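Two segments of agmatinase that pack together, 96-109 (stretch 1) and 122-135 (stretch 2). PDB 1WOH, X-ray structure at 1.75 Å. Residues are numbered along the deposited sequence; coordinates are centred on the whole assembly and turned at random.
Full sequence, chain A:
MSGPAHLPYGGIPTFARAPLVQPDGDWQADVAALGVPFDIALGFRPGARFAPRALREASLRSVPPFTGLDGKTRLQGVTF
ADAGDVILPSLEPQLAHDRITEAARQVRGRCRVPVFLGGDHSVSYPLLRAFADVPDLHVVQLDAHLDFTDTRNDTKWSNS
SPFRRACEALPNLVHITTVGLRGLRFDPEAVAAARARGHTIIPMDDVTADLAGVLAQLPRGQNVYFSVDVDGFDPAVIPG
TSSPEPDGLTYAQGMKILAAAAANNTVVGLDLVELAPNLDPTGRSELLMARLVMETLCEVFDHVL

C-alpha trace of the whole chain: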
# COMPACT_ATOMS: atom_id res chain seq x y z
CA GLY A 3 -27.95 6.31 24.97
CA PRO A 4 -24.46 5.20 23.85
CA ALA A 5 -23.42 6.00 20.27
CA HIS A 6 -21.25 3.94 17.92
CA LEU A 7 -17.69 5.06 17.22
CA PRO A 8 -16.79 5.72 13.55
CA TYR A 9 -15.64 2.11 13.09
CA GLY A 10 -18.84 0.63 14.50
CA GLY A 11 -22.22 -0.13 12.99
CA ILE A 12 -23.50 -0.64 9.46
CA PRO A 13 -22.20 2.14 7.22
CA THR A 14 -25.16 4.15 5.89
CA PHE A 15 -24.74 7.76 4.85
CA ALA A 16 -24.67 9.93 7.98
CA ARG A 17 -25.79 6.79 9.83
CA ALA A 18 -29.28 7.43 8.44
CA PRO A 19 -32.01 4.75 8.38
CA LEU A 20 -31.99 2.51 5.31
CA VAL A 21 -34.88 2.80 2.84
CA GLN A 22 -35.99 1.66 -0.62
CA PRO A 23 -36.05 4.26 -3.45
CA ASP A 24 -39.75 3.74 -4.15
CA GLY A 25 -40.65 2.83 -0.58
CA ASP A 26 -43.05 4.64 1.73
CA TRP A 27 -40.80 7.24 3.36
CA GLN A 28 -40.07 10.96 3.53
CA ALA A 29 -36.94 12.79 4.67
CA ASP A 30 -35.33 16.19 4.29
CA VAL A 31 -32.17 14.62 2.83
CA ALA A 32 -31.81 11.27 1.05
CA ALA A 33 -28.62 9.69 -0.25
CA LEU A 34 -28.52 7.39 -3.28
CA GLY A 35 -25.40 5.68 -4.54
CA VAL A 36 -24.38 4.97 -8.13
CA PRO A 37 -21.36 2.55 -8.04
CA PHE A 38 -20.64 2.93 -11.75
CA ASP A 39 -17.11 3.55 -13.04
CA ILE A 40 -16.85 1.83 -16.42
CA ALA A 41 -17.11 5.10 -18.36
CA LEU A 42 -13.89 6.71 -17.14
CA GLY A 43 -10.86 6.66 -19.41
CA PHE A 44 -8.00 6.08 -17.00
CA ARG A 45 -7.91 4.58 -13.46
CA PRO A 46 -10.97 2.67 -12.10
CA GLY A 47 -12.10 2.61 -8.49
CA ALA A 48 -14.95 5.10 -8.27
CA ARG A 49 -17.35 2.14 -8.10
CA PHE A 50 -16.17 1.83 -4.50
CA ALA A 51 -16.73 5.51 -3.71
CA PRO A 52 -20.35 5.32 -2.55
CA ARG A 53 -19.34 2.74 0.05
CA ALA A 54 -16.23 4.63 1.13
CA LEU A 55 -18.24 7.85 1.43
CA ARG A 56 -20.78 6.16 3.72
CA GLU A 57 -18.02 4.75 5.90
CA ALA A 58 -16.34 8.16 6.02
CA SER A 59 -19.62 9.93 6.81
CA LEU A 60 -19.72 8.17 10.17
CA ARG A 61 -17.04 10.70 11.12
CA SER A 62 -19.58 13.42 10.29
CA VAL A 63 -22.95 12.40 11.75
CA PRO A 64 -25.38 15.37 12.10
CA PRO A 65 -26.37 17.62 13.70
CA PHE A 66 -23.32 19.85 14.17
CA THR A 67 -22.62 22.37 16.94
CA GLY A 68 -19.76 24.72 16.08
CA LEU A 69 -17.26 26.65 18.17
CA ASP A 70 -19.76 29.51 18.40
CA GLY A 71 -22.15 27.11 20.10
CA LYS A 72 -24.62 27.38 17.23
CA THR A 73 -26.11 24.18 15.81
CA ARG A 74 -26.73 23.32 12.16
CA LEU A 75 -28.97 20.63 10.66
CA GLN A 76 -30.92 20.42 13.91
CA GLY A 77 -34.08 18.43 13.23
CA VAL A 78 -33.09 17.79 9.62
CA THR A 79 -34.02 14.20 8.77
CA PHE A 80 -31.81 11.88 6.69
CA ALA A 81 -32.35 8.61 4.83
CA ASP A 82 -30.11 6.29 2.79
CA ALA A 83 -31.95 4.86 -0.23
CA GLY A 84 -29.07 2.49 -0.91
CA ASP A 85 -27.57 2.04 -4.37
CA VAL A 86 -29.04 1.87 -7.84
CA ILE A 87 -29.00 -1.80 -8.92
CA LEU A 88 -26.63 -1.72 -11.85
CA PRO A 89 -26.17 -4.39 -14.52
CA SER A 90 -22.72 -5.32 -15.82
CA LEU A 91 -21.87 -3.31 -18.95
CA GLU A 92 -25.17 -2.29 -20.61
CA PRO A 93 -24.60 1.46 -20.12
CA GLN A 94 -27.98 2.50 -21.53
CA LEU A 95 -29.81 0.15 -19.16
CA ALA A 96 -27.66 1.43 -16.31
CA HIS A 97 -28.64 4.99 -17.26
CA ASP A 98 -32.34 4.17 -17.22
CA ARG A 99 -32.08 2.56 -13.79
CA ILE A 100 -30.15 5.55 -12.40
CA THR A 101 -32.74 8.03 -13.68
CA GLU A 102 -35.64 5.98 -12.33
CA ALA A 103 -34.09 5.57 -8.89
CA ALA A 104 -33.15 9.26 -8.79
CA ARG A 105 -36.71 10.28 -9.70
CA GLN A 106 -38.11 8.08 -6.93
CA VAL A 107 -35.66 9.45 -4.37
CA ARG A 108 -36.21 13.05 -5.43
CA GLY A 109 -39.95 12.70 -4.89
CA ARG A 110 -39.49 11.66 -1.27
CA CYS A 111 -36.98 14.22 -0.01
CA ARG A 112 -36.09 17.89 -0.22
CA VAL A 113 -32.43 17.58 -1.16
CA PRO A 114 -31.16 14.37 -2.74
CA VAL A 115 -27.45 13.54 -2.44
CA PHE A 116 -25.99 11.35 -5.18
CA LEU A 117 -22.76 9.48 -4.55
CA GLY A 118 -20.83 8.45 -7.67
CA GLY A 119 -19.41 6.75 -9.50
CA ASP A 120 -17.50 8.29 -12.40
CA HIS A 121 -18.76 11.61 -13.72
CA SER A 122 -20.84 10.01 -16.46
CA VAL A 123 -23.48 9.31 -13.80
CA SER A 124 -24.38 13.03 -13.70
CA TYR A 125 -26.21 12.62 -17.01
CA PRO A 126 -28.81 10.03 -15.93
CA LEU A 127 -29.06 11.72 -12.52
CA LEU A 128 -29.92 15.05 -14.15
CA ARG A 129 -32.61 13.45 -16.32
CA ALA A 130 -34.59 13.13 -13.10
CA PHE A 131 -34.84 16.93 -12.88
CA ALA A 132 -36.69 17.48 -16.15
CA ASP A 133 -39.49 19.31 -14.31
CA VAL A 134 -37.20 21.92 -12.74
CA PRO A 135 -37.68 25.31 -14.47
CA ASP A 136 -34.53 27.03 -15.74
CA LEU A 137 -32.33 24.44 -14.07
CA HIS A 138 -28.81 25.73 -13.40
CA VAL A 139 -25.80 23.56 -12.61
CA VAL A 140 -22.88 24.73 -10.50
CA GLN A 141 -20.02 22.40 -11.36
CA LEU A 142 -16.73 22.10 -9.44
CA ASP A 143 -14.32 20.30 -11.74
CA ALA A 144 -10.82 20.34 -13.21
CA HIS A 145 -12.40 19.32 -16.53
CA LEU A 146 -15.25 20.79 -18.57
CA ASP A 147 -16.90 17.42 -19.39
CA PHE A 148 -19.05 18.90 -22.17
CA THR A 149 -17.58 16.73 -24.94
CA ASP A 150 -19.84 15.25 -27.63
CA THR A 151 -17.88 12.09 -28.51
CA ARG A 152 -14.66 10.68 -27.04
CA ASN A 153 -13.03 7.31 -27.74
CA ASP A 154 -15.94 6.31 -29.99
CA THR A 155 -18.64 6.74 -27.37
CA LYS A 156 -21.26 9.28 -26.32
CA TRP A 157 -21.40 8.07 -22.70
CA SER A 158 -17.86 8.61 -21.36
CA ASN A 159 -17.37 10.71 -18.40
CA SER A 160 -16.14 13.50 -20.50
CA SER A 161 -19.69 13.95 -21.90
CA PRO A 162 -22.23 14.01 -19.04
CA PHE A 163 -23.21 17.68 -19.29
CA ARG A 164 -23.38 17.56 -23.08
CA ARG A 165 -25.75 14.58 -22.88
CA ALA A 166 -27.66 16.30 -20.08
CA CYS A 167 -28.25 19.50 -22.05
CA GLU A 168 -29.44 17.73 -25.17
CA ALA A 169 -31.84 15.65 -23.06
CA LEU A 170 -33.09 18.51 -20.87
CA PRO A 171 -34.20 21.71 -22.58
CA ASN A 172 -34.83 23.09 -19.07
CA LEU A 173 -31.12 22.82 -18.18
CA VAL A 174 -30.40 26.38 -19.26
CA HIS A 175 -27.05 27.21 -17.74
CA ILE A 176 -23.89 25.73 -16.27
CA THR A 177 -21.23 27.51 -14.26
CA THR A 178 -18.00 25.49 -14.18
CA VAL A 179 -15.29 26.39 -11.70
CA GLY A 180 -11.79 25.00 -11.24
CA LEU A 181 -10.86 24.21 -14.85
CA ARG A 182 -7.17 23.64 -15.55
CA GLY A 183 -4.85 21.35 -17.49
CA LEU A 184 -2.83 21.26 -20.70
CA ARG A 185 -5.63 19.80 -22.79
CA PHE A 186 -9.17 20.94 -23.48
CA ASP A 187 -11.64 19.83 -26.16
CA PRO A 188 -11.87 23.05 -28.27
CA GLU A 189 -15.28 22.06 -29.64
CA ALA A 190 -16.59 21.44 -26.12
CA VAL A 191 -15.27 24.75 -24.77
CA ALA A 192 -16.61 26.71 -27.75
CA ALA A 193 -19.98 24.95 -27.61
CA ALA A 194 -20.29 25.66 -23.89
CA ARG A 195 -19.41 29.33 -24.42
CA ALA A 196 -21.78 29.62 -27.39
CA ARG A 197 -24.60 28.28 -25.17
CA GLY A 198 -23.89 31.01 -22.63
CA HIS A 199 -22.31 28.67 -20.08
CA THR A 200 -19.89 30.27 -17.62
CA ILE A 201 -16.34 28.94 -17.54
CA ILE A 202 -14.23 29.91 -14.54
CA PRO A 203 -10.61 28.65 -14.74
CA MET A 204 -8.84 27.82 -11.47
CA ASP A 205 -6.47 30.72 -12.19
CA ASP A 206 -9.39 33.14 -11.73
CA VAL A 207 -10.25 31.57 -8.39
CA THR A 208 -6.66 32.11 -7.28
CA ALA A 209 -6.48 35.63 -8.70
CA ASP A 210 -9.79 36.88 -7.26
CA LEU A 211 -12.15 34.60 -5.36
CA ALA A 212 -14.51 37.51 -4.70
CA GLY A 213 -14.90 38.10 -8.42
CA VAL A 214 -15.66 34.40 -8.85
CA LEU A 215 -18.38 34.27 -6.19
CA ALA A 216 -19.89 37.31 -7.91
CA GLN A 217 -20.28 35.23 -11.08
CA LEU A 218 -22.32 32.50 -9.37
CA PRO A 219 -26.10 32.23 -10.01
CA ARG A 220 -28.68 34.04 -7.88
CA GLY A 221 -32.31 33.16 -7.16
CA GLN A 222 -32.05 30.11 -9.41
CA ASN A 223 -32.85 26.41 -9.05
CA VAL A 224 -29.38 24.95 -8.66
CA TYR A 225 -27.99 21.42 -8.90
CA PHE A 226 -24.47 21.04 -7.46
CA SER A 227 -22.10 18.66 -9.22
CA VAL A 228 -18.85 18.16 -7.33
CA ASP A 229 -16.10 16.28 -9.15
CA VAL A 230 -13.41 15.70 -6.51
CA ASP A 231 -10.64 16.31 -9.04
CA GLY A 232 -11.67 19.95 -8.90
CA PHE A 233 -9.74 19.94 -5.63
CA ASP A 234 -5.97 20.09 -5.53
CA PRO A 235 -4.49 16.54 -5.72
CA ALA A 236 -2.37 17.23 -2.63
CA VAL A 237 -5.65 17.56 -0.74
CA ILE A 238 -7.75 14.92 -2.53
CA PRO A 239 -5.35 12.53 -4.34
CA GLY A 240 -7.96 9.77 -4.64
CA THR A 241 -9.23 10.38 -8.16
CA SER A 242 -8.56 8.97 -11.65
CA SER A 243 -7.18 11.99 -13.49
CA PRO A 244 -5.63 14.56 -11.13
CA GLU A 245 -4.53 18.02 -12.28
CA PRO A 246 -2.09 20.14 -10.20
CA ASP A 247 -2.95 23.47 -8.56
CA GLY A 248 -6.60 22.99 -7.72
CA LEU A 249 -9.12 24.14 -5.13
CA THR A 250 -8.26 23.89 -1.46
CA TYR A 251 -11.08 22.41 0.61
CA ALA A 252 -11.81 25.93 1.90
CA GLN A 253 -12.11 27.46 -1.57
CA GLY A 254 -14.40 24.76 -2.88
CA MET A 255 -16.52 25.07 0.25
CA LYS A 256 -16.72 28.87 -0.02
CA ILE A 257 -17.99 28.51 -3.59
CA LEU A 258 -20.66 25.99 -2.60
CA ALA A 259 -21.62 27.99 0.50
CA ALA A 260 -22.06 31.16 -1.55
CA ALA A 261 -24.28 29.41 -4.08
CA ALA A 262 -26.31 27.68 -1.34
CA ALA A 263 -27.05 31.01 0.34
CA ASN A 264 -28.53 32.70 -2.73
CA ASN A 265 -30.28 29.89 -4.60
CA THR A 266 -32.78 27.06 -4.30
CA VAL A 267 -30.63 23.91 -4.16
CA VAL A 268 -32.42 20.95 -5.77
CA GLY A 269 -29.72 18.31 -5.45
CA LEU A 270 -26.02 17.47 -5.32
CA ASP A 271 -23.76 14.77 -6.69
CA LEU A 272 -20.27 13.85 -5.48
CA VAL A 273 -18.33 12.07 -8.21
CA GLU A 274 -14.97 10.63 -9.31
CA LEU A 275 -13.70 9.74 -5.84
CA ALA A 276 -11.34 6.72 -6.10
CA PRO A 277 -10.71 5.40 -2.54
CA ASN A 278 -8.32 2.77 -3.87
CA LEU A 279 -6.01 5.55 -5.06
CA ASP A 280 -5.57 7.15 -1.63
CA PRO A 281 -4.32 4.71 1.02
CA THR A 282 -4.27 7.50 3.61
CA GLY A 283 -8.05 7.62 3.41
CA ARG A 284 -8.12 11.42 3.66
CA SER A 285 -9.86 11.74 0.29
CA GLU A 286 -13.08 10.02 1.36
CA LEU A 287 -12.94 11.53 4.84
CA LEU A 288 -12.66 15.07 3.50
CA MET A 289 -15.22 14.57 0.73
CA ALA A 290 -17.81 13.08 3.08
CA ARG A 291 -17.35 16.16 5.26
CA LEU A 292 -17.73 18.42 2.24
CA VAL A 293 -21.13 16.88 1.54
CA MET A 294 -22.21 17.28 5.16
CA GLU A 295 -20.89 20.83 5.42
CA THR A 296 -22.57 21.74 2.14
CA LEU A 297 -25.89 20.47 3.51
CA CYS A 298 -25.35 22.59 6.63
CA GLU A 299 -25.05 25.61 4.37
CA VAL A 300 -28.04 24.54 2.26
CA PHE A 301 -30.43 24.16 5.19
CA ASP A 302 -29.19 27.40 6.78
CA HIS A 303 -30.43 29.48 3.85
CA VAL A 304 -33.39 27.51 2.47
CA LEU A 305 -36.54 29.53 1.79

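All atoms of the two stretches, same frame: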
# COMPACT_ATOMS: atom_id res chain seq x y z
N ALA A 96 -28.13 0.86 -17.56
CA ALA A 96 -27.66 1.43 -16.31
C ALA A 96 -28.22 2.84 -16.17
O ALA A 96 -28.74 3.22 -15.12
CB ALA A 96 -26.13 1.45 -16.28
N HIS A 97 -28.13 3.62 -17.25
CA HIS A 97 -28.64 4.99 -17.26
C HIS A 97 -30.12 5.05 -16.90
O HIS A 97 -30.54 5.87 -16.09
CB HIS A 97 -28.45 5.63 -18.64
CG HIS A 97 -27.01 5.82 -19.04
ND1 HIS A 97 -26.63 6.13 -20.32
CD2 HIS A 97 -25.87 5.75 -18.31
CE1 HIS A 97 -25.32 6.25 -20.38
NE2 HIS A 97 -24.83 6.02 -19.17
N ASP A 98 -30.91 4.17 -17.50
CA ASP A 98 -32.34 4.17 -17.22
C ASP A 98 -32.62 3.85 -15.76
O ASP A 98 -33.50 4.45 -15.15
CB ASP A 98 -33.07 3.19 -18.14
CG ASP A 98 -33.01 3.61 -19.60
OD1 ASP A 98 -32.76 4.81 -19.87
OD2 ASP A 98 -33.23 2.75 -20.48
N ARG A 99 -31.87 2.92 -15.19
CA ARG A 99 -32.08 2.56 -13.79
C ARG A 99 -31.68 3.70 -12.85
O ARG A 99 -32.34 3.92 -11.83
CB ARG A 99 -31.31 1.30 -13.44
CG ARG A 99 -31.94 0.06 -14.06
CD ARG A 99 -31.43 -1.20 -13.41
NE ARG A 99 -31.90 -2.38 -14.11
CZ ARG A 99 -31.31 -3.57 -14.03
NH1 ARG A 99 -30.23 -3.71 -13.27
NH2 ARG A 99 -31.78 -4.60 -14.71
N ILE A 100 -30.62 4.42 -13.21
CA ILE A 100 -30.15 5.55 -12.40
C ILE A 100 -31.19 6.67 -12.40
O ILE A 100 -31.51 7.24 -11.35
CB ILE A 100 -28.81 6.08 -12.95
CG1 ILE A 100 -27.72 5.02 -12.76
CG2 ILE A 100 -28.42 7.36 -12.22
CD1 ILE A 100 -26.44 5.28 -13.53
N THR A 101 -31.73 6.99 -13.57
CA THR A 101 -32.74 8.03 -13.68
C THR A 101 -34.01 7.68 -12.91
O THR A 101 -34.58 8.52 -12.22
CB THR A 101 -33.13 8.29 -15.15
OG1 THR A 101 -31.97 8.71 -15.89
CG2 THR A 101 -34.22 9.37 -15.24
N GLU A 102 -34.44 6.42 -13.02
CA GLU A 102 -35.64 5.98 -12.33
C GLU A 102 -35.47 6.05 -10.82
O GLU A 102 -36.34 6.56 -10.12
CB GLU A 102 -36.02 4.56 -12.76
CG GLU A 102 -37.23 3.98 -12.03
CD GLU A 102 -38.49 4.84 -12.18
OE1 GLU A 102 -39.51 4.52 -11.53
OE2 GLU A 102 -38.46 5.82 -12.94
N ALA A 103 -34.35 5.55 -10.32
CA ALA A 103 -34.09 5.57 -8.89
C ALA A 103 -33.99 7.01 -8.39
O ALA A 103 -34.50 7.34 -7.33
CB ALA A 103 -32.81 4.80 -8.57
N ALA A 104 -33.32 7.86 -9.17
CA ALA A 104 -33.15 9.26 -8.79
C ALA A 104 -34.51 9.96 -8.72
O ALA A 104 -34.77 10.73 -7.80
CB ALA A 104 -32.24 9.97 -9.77
N ARG A 105 -35.38 9.68 -9.69
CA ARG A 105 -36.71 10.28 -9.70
C ARG A 105 -37.48 9.88 -8.45
O ARG A 105 -38.15 10.71 -7.82
CB ARG A 105 -37.52 9.85 -10.93
CG ARG A 105 -37.19 10.58 -12.21
CD ARG A 105 -38.44 10.69 -13.08
NE ARG A 105 -38.16 11.25 -14.40
CZ ARG A 105 -37.58 10.58 -15.38
NH1 ARG A 105 -37.21 9.32 -15.19
NH2 ARG A 105 -37.36 11.16 -16.55
N GLN A 106 -37.41 8.60 -8.10
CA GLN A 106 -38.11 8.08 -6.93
C GLN A 106 -37.58 8.70 -5.64
O GLN A 106 -38.35 9.03 -4.74
CB GLN A 106 -37.99 6.56 -6.86
CG GLN A 106 -38.53 5.84 -8.08
CD GLN A 106 -38.42 4.33 -7.97
OE1 GLN A 106 -37.38 3.81 -7.56
NE2 GLN A 106 -39.48 3.62 -8.33
N VAL A 107 -36.27 8.86 -5.56
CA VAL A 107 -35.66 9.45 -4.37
C VAL A 107 -35.98 10.93 -4.28
O VAL A 107 -36.30 11.45 -3.21
CB VAL A 107 -34.13 9.23 -4.38
CG1 VAL A 107 -33.46 10.12 -3.32
CG2 VAL A 107 -33.83 7.77 -4.10
N ARG A 108 -35.91 11.62 -5.41
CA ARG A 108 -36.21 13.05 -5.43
C ARG A 108 -37.62 13.34 -4.92
O ARG A 108 -37.84 14.29 -4.17
CB ARG A 108 -36.06 13.59 -6.85
CG ARG A 108 -34.93 14.58 -7.01
CD ARG A 108 -35.47 15.96 -7.35
NE ARG A 108 -36.06 15.98 -8.68
CZ ARG A 108 -36.75 17.00 -9.18
NH1 ARG A 108 -36.94 18.10 -8.47
NH2 ARG A 108 -37.25 16.91 -10.41
N GLY A 109 -38.57 12.49 -5.31
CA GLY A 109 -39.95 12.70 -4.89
C GLY A 109 -40.26 12.41 -3.44
O GLY A 109 -41.39 12.59 -3.00
N SER A 122 -19.80 10.29 -15.49
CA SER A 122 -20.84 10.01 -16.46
C SER A 122 -22.20 9.83 -15.78
O SER A 122 -23.24 9.99 -16.43
CB SER A 122 -20.51 8.76 -17.28
OG SER A 122 -20.93 7.58 -16.61
N VAL A 123 -22.21 9.51 -14.49
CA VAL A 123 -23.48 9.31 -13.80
C VAL A 123 -24.31 10.60 -13.67
O VAL A 123 -25.53 10.54 -13.46
CB VAL A 123 -23.28 8.70 -12.38
CG1 VAL A 123 -22.52 7.39 -12.49
CG2 VAL A 123 -22.56 9.69 -11.48
N SER A 124 -23.67 11.76 -13.81
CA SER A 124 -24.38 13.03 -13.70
C SER A 124 -25.45 13.17 -14.78
O SER A 124 -26.46 13.83 -14.58
CB SER A 124 -23.41 14.21 -13.81
OG SER A 124 -22.49 14.22 -12.74
N TYR A 125 -25.23 12.54 -15.93
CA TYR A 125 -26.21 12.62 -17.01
C TYR A 125 -27.54 11.96 -16.62
O TYR A 125 -28.57 12.64 -16.58
CB TYR A 125 -25.64 11.99 -18.30
CG TYR A 125 -26.68 11.66 -19.35
CD1 TYR A 125 -27.70 12.57 -19.66
CD2 TYR A 125 -26.66 10.44 -20.02
CE1 TYR A 125 -28.67 12.26 -20.62
CE2 TYR A 125 -27.63 10.12 -20.99
CZ TYR A 125 -28.63 11.04 -21.28
OH TYR A 125 -29.60 10.73 -22.21
N PRO A 126 -27.54 10.65 -16.30
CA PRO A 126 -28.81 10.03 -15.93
C PRO A 126 -29.43 10.61 -14.65
O PRO A 126 -30.65 10.62 -14.49
CB PRO A 126 -28.47 8.55 -15.81
CG PRO A 126 -27.00 8.54 -15.50
CD PRO A 126 -26.47 9.64 -16.39
N LEU A 127 -28.58 11.10 -13.75
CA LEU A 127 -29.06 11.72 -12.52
C LEU A 127 -29.86 12.97 -12.89
O LEU A 127 -30.98 13.18 -12.44
CB LEU A 127 -27.86 12.13 -11.64
CG LEU A 127 -27.53 11.41 -10.34
CD1 LEU A 127 -28.14 10.04 -10.27
CD2 LEU A 127 -26.01 11.36 -10.19
N LEU A 128 -29.26 13.81 -13.74
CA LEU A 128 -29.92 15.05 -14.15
C LEU A 128 -31.23 14.82 -14.89
O LEU A 128 -32.13 15.66 -14.80
CB LEU A 128 -28.96 15.89 -15.00
CG LEU A 128 -27.93 16.66 -14.17
CD1 LEU A 128 -26.84 17.26 -15.06
CD2 LEU A 128 -28.66 17.77 -13.39
N ARG A 129 -31.36 13.71 -15.61
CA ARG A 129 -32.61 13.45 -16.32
C ARG A 129 -33.79 13.42 -15.37
O ARG A 129 -34.94 13.60 -15.78
CB ARG A 129 -32.54 12.13 -17.10
CG ARG A 129 -31.56 12.14 -18.26
CD ARG A 129 -31.82 10.98 -19.24
NE ARG A 129 -31.73 9.67 -18.60
CZ ARG A 129 -31.72 8.52 -19.27
NH1 ARG A 129 -31.81 8.52 -20.60
NH2 ARG A 129 -31.64 7.36 -18.62
N ALA A 130 -33.52 13.19 -14.09
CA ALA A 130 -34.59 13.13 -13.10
C ALA A 130 -35.08 14.51 -12.68
O ALA A 130 -36.01 14.62 -11.87
CB ALA A 130 -34.12 12.35 -11.88
N PHE A 131 -34.47 15.56 -13.21
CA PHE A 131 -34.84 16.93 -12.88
C PHE A 131 -35.44 17.65 -14.08
O PHE A 131 -35.33 18.87 -14.22
CB PHE A 131 -33.62 17.71 -12.38
CG PHE A 131 -33.03 17.16 -11.10
CD1 PHE A 131 -32.35 15.94 -11.10
CD2 PHE A 131 -33.17 17.85 -9.91
CE1 PHE A 131 -31.82 15.42 -9.91
CE2 PHE A 131 -32.64 17.35 -8.71
CZ PHE A 131 -31.97 16.13 -8.71
N ALA A 132 -36.09 16.90 -14.96
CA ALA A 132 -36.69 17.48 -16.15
C ALA A 132 -37.77 18.52 -15.83
O ALA A 132 -37.99 19.44 -16.62
CB ALA A 132 -37.28 16.37 -17.02
N ASP A 133 -38.42 18.38 -14.69
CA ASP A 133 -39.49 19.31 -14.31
C ASP A 133 -39.03 20.55 -13.55
O ASP A 133 -39.87 21.32 -13.07
CB ASP A 133 -40.56 18.57 -13.50
CG ASP A 133 -40.05 18.07 -12.16
OD1 ASP A 133 -40.78 17.30 -11.49
OD2 ASP A 133 -38.92 18.43 -11.77
N VAL A 134 -37.72 20.75 -13.44
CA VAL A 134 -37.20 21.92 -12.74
C VAL A 134 -37.01 23.07 -13.73
O VAL A 134 -36.16 23.01 -14.62
CB VAL A 134 -35.86 21.61 -12.04
CG1 VAL A 134 -35.32 22.86 -11.36
CG2 VAL A 134 -36.05 20.50 -11.03
N PRO A 135 -37.79 24.15 -13.57
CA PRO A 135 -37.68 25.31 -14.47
C PRO A 135 -36.33 26.02 -14.42
O PRO A 135 -35.79 26.27 -13.35
CB PRO A 135 -38.84 26.20 -14.02
CG PRO A 135 -38.93 25.90 -12.56
CD PRO A 135 -38.79 24.40 -12.52
O HOH W 1 -21.98 6.33 -19.02
O HOH W 2 -31.38 5.88 -21.83

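Stretch 1 is helical through Arg 108, and its axis passes 7.7 Å from that of the short helix in stretch 2, at 44° between their directions; together they bury 750 Å². His 97 opens the contact. Its ring receives the edge of Tyr 125 on its face, with the planes at 79°, and its NE2 lies 2.9 Å from a water that donates to Ser 122 OG, so one residue serves both aromatic packing and a polar link. Asp 98 starts out pointing away, yet its carboxylate returns to form a salt bridge, OD1 to Arg 129 NH2 at 3.1 Å, and a water bridges the same OD1 to Arg 129 NH1.

One turn on, Ile 100 points toward stretch 2, and its branched side chain fills the apolar space beside Pro 126 and Leu 127, with Ile 100 CG2 only 3.3 Å from Leu 127 CD1. Thr 101 is the polar counterpart. Its hydroxyl donates to Pro 126 O (OG1 to O, 2.7 Å), a carbonyl within the short helix, and accepts from Arg 129, whose NE lies 2.9 Å from Thr 101 OG1. A short side chain suits this place, where the backbones come close: the CA atoms of Thr 101 and Pro 126 are 5.0 Å apart.

Ala 104 faces stretch 2 with a single methyl, its CB 3.7 Å from Ala 130 CB; two small residues thus meet directly. Arg 105 lays its aliphatic part against the same alanine (CG to Ala 130 CB, 3.6 Å), while its guanidinium carries one face over Ala 130 CA.

Arg 108 ends the contact and has the most area covered. Its guanidinium lies flat on the Phe 131 ring, leaving its edge free for hydrogen bonding: NH2 donates to Ala 130 O at 3.0 Å and forms a salt bridge with Asp 133 OD2 at 2.6 Å.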